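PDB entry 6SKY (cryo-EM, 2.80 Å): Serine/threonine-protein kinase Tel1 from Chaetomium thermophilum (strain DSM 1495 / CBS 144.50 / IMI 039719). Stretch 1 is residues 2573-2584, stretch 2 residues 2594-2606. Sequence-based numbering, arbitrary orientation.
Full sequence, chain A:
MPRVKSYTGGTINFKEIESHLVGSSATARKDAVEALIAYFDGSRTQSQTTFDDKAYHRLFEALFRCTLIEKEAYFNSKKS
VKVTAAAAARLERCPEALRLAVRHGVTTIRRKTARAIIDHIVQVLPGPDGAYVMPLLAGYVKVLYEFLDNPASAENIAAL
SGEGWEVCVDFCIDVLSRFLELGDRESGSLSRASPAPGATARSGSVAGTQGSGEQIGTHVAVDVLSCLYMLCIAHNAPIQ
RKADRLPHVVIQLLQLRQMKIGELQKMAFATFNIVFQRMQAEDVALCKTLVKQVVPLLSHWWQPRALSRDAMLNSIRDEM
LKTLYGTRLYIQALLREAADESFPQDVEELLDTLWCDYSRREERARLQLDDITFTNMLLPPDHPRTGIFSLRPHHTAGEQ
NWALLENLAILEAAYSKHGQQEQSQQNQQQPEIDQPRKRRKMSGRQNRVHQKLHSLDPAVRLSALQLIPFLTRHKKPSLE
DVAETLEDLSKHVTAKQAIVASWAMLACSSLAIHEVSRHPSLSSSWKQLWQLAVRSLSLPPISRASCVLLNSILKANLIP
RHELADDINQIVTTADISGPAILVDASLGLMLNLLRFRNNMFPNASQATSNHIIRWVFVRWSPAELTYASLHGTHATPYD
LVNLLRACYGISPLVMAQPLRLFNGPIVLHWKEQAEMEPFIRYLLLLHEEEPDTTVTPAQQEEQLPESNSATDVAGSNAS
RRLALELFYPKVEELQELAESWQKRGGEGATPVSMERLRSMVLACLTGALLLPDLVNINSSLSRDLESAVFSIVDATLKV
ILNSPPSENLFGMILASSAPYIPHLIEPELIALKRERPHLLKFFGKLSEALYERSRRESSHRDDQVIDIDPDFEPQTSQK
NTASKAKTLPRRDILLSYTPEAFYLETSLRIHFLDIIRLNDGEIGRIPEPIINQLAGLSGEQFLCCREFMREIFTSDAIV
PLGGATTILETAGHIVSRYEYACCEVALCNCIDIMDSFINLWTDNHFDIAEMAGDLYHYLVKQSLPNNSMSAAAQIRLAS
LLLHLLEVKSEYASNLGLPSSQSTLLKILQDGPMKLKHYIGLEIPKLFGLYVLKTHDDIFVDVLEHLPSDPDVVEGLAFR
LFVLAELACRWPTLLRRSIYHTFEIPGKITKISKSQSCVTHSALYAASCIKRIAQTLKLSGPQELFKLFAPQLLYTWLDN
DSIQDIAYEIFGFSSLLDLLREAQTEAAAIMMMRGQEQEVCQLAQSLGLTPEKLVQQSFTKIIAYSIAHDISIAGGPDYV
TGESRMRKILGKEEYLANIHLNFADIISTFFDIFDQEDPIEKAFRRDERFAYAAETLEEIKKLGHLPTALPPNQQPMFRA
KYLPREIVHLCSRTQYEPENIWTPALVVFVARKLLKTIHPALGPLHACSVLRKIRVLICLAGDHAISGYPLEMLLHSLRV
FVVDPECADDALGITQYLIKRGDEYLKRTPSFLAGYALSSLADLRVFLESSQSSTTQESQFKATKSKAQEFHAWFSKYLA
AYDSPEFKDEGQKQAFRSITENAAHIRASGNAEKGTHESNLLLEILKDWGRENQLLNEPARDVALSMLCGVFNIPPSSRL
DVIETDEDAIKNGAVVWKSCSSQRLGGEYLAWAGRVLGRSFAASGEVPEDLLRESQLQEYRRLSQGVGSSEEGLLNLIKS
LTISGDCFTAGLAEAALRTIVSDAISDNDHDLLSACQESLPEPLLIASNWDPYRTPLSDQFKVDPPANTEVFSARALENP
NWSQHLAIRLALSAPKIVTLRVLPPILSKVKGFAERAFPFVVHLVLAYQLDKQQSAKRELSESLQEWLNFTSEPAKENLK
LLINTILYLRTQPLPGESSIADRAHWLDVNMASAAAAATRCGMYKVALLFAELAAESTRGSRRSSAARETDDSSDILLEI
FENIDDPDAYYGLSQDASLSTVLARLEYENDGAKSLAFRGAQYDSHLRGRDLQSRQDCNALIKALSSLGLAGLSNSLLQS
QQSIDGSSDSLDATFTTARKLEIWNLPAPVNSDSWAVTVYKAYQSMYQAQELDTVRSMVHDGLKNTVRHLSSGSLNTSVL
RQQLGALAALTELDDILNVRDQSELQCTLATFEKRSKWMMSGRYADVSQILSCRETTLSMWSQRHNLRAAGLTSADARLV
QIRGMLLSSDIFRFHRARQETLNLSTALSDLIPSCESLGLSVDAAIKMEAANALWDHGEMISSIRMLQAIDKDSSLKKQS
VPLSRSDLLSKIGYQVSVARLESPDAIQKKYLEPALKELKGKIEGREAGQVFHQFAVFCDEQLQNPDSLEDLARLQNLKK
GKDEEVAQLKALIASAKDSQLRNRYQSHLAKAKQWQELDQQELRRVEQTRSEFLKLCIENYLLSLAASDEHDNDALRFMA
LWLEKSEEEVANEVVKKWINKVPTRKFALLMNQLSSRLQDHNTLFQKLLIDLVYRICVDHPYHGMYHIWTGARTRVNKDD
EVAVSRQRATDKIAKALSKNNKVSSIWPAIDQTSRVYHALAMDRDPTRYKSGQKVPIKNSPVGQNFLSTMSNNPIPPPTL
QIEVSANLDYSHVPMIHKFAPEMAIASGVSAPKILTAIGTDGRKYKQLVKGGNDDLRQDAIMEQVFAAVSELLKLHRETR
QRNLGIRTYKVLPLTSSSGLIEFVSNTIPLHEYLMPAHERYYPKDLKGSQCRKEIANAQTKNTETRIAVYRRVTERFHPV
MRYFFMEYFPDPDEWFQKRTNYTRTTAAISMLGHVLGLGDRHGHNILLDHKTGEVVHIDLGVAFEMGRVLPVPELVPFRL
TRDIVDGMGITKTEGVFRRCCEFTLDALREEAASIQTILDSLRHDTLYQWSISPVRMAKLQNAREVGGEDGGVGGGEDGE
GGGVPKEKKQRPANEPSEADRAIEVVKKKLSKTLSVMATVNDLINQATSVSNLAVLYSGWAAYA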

# COMPACT_ATOMS: atom_id res chain seq x y z
N VAL A 2573 -44.38 -22.84 -9.90
CA VAL A 2573 -43.56 -22.93 -11.10
C VAL A 2573 -44.47 -23.07 -12.31
O VAL A 2573 -45.39 -23.90 -12.30
CB VAL A 2573 -42.58 -24.11 -11.01
CG1 VAL A 2573 -41.37 -23.86 -11.89
CG2 VAL A 2573 -42.16 -24.33 -9.58
N PRO A 2574 -44.26 -22.29 -13.37
CA PRO A 2574 -45.14 -22.39 -14.54
C PRO A 2574 -44.97 -23.71 -15.26
O PRO A 2574 -43.85 -24.11 -15.59
CB PRO A 2574 -44.68 -21.22 -15.42
CG PRO A 2574 -43.29 -20.96 -15.00
CD PRO A 2574 -43.25 -21.24 -13.53
N MET A 2575 -46.08 -24.39 -15.52
CA MET A 2575 -46.06 -25.60 -16.32
C MET A 2575 -46.22 -25.24 -17.79
O MET A 2575 -46.63 -24.13 -18.14
CB MET A 2575 -47.16 -26.55 -15.89
CG MET A 2575 -47.12 -26.91 -14.43
SD MET A 2575 -45.81 -28.06 -14.01
CE MET A 2575 -45.52 -27.62 -12.30
N ILE A 2576 -45.88 -26.18 -18.66
CA ILE A 2576 -46.12 -25.97 -20.08
C ILE A 2576 -47.61 -26.08 -20.34
O ILE A 2576 -48.23 -27.11 -20.07
CB ILE A 2576 -45.34 -26.98 -20.93
CG1 ILE A 2576 -43.85 -26.69 -20.88
CG2 ILE A 2576 -45.81 -26.93 -22.36
CD1 ILE A 2576 -43.04 -27.60 -21.75
N HIS A 2577 -48.20 -25.00 -20.85
CA HIS A 2577 -49.62 -25.02 -21.18
C HIS A 2577 -49.84 -25.64 -22.55
O HIS A 2577 -50.56 -26.63 -22.69
CB HIS A 2577 -50.18 -23.60 -21.13
CG HIS A 2577 -51.63 -23.52 -21.48
ND1 HIS A 2577 -52.08 -23.28 -22.76
CD2 HIS A 2577 -52.74 -23.62 -20.71
CE1 HIS A 2577 -53.40 -23.25 -22.77
NE2 HIS A 2577 -53.82 -23.46 -21.54
N LYS A 2578 -49.21 -25.09 -23.58
CA LYS A 2578 -49.34 -25.64 -24.92
C LYS A 2578 -48.08 -25.31 -25.70
O LYS A 2578 -47.15 -24.68 -25.19
CB LYS A 2578 -50.58 -25.09 -25.62
CG LYS A 2578 -50.53 -23.61 -25.88
CD LYS A 2578 -51.76 -23.13 -26.61
CE LYS A 2578 -51.70 -21.63 -26.85
NZ LYS A 2578 -52.95 -21.10 -27.46
N PHE A 2579 -48.04 -25.74 -26.95
CA PHE A 2579 -46.94 -25.42 -27.85
C PHE A 2579 -47.47 -24.58 -29.00
O PHE A 2579 -48.57 -24.81 -29.50
CB PHE A 2579 -46.29 -26.68 -28.40
CG PHE A 2579 -45.20 -27.21 -27.53
CD1 PHE A 2579 -43.88 -27.04 -27.89
CD2 PHE A 2579 -45.49 -27.86 -26.36
CE1 PHE A 2579 -42.88 -27.52 -27.09
CE2 PHE A 2579 -44.49 -28.34 -25.56
CZ PHE A 2579 -43.19 -28.17 -25.92
N ALA A 2580 -46.68 -23.59 -29.40
CA ALA A 2580 -46.98 -22.88 -30.63
C ALA A 2580 -47.04 -23.88 -31.78
O ALA A 2580 -46.29 -24.86 -31.80
CB ALA A 2580 -45.94 -21.81 -30.91
N PRO A 2581 -47.93 -23.66 -32.76
CA PRO A 2581 -48.15 -24.69 -33.78
C PRO A 2581 -46.95 -24.96 -34.66
O PRO A 2581 -46.83 -26.07 -35.18
CB PRO A 2581 -49.33 -24.13 -34.58
CG PRO A 2581 -50.00 -23.19 -33.65
CD PRO A 2581 -48.91 -22.57 -32.85
N GLU A 2582 -46.07 -23.99 -34.86
CA GLU A 2582 -44.96 -24.14 -35.78
C GLU A 2582 -43.62 -24.17 -35.05
O GLU A 2582 -43.52 -23.80 -33.88
CB GLU A 2582 -44.96 -23.01 -36.82
CG GLU A 2582 -46.10 -23.10 -37.82
CD GLU A 2582 -45.97 -22.09 -38.94
OE1 GLU A 2582 -45.45 -20.98 -38.69
OE2 GLU A 2582 -46.39 -22.40 -40.07
N MET A 2583 -42.60 -24.62 -35.77
CA MET A 2583 -41.24 -24.63 -35.28
C MET A 2583 -40.31 -24.22 -36.40
O MET A 2583 -40.48 -24.65 -37.55
CB MET A 2583 -40.85 -26.01 -34.75
CG MET A 2583 -40.77 -27.10 -35.78
SD MET A 2583 -40.34 -28.66 -35.02
CE MET A 2583 -40.28 -29.72 -36.45
N ALA A 2584 -39.35 -23.37 -36.07
CA ALA A 2584 -38.35 -22.95 -37.04
C ALA A 2584 -37.25 -24.00 -37.15
O ALA A 2584 -37.16 -24.93 -36.35
CB ALA A 2584 -37.76 -21.60 -36.64
N ILE A 2594 -36.30 -25.10 -33.47
CA ILE A 2594 -36.56 -24.11 -32.44
C ILE A 2594 -38.04 -24.18 -32.11
O ILE A 2594 -38.89 -23.65 -32.83
CB ILE A 2594 -36.15 -22.70 -32.87
CG1 ILE A 2594 -34.66 -22.63 -33.15
CG2 ILE A 2594 -36.48 -21.70 -31.80
CD1 ILE A 2594 -34.29 -22.82 -34.58
N LEU A 2595 -38.36 -24.84 -31.01
CA LEU A 2595 -39.73 -24.93 -30.53
C LEU A 2595 -40.06 -23.74 -29.66
O LEU A 2595 -39.18 -23.09 -29.10
CB LEU A 2595 -39.94 -26.21 -29.73
CG LEU A 2595 -40.35 -27.49 -30.44
CD1 LEU A 2595 -39.39 -27.85 -31.54
CD2 LEU A 2595 -40.39 -28.58 -29.41
N THR A 2596 -41.35 -23.46 -29.54
CA THR A 2596 -41.84 -22.45 -28.61
C THR A 2596 -42.91 -23.08 -27.74
O THR A 2596 -43.76 -23.82 -28.23
CB THR A 2596 -42.42 -21.24 -29.35
OG1 THR A 2596 -41.52 -20.82 -30.37
CG2 THR A 2596 -42.64 -20.10 -28.39
N ALA A 2597 -42.85 -22.81 -26.45
CA ALA A 2597 -43.81 -23.34 -25.50
C ALA A 2597 -44.49 -22.18 -24.80
O ALA A 2597 -43.81 -21.29 -24.28
CB ALA A 2597 -43.14 -24.26 -24.49
N ILE A 2598 -45.81 -22.18 -24.79
CA ILE A 2598 -46.57 -21.18 -24.06
C ILE A 2598 -46.90 -21.76 -22.70
O ILE A 2598 -47.53 -22.82 -22.61
CB ILE A 2598 -47.84 -20.77 -24.82
CG1 ILE A 2598 -47.49 -19.94 -26.05
CG2 ILE A 2598 -48.74 -19.96 -23.92
CD1 ILE A 2598 -47.22 -20.74 -27.28
N GLY A 2599 -46.46 -21.08 -21.65
CA GLY A 2599 -46.62 -21.58 -20.31
C GLY A 2599 -47.97 -21.25 -19.72
O GLY A 2599 -48.84 -20.67 -20.37
N THR A 2600 -48.14 -21.63 -18.46
CA THR A 2600 -49.39 -21.36 -17.77
C THR A 2600 -49.53 -19.87 -17.47
O THR A 2600 -50.61 -19.30 -17.64
CB THR A 2600 -49.47 -22.19 -16.50
OG1 THR A 2600 -50.07 -23.46 -16.80
CG2 THR A 2600 -50.28 -21.50 -15.44
N ASP A 2601 -48.45 -19.22 -17.04
CA ASP A 2601 -48.49 -17.79 -16.80
C ASP A 2601 -48.53 -16.97 -18.09
O ASP A 2601 -48.56 -15.74 -18.01
CB ASP A 2601 -47.30 -17.36 -15.94
CG ASP A 2601 -45.97 -17.73 -16.55
OD1 ASP A 2601 -45.94 -18.27 -17.67
OD2 ASP A 2601 -44.94 -17.48 -15.90
N GLY A 2602 -48.51 -17.61 -19.25
CA GLY A 2602 -48.66 -16.89 -20.50
C GLY A 2602 -47.39 -16.30 -21.06
O GLY A 2602 -47.46 -15.29 -21.77
N ARG A 2603 -46.24 -16.88 -20.76
CA ARG A 2603 -44.97 -16.45 -21.33
C ARG A 2603 -44.49 -17.48 -22.34
O ARG A 2603 -44.86 -18.65 -22.30
CB ARG A 2603 -43.92 -16.25 -20.25
CG ARG A 2603 -44.28 -15.18 -19.26
CD ARG A 2603 -43.18 -14.93 -18.25
NE ARG A 2603 -43.73 -14.29 -17.06
CZ ARG A 2603 -43.01 -13.82 -16.05
NH1 ARG A 2603 -43.61 -13.26 -15.02
NH2 ARG A 2603 -41.69 -13.90 -16.08
N LYS A 2604 -43.64 -17.03 -23.26
CA LYS A 2604 -43.14 -17.88 -24.33
C LYS A 2604 -41.72 -18.30 -24.02
O LYS A 2604 -40.83 -17.46 -23.88
CB LYS A 2604 -43.20 -17.15 -25.67
CG LYS A 2604 -44.59 -16.70 -26.04
CD LYS A 2604 -44.61 -16.19 -27.47
CE LYS A 2604 -46.01 -15.80 -27.89
NZ LYS A 2604 -46.05 -15.45 -29.33
N TYR A 2605 -41.50 -19.61 -23.91
CA TYR A 2605 -40.19 -20.19 -23.67
C TYR A 2605 -39.76 -20.88 -24.95
O TYR A 2605 -40.33 -21.91 -25.32
CB TYR A 2605 -40.24 -21.18 -22.51
CG TYR A 2605 -40.85 -20.64 -21.25
CD1 TYR A 2605 -40.10 -19.91 -20.36
CD2 TYR A 2605 -42.17 -20.89 -20.95
CE1 TYR A 2605 -40.66 -19.42 -19.21
CE2 TYR A 2605 -42.73 -20.41 -19.80
CZ TYR A 2605 -41.97 -19.67 -18.93
OH TYR A 2605 -42.52 -19.19 -17.78
N LYS A 2606 -38.78 -20.32 -25.63
CA LYS A 2606 -38.27 -20.96 -26.82
C LYS A 2606 -37.14 -21.91 -26.46
O LYS A 2606 -36.50 -21.79 -25.41
CB LYS A 2606 -37.80 -19.93 -27.83
CG LYS A 2606 -38.82 -18.88 -28.13
CD LYS A 2606 -38.36 -17.99 -29.25
CE LYS A 2606 -38.07 -18.81 -30.49
NZ LYS A 2606 -37.63 -17.97 -31.63

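How do the two backbones run against each other? Strand 2594-2599 lies antiparallel to both strands of the first stretch, with angles of 139° and 140° between their N-to-C directions, so the partners are clearly twisted. The pairing falls into two ladders. In one, Lys 2578 pairs with Ile 2598 and Phe 2579 with Ala 2597; in the other, Ala 2584 pairs with Ile 2594. Between Phe 2579 and Ala 2584 the register shifts by two residues, so the two ladders are separate.

What holds the ladders together, and where does the regular pattern break? Lys 2578 and Ile 2598 exchange two bonds, Lys 2578 N to Ile 2598 O at 3.0 Å and Ile 2598 N to Lys 2578 O at 2.9 Å. Ala 2584 and Ile 2594 do likewise, with Ala 2584 N to Ile 2594 O at 3.3 Å and Ile 2594 N to Ala 2584 O at 3.0 Å. The break is a beta bulge between Ile 2576 and Lys 2578. His 2577 has a psi of -57°, far from the usual strand value, and at this kink the successive amides of His 2577 and Lys 2578 both donate to Ile 2598 O, from His 2577 N at 2.9 Å and Lys 2578 N at 3.0 Å. Beyond the bulge, Thr 2600 N reaches Met 2575 O at 2.9 Å, while Ala 2580 N bonds to Thr 2596 O at 3.2 Å on the other side.

Which side chains meet around Phe 2579? Its ring receives the methyl of Ala 2597 over one face, with Ala 2597 CB 4.2 Å from the ring centroid of Phe 2579, a CH-pi contact with the methyl 14° off the ring normal. Phe 2579 CE1 also meets Leu 2595 CD2 at 3.6 Å. Leu 2595 in turn touches the thioether of Met 2583, from Leu 2595 CD1 to Met 2583 SD at 3.7 Å, and Ile 2576 CD1 approaches Ala 2597 CB at 4.3 Å. These buried residues form a continuous apolar patch.

What fills the opposite face and the turn end? Ile 2598 shares a face with Lys 2578, and its CD1 reaches Ala 2580 CB at 4.0 Å; farther along, Ile 2594 CD1 packs on Ala 2584 CB at 4.2 Å. Near the turn, Pro 2574 CG lies 3.4 Å from Tyr 2605 OH. Gly 2599 suits this crowded spot, because an ideal CB there would clash with Tyr 2605 CE2 at 2.9 Å.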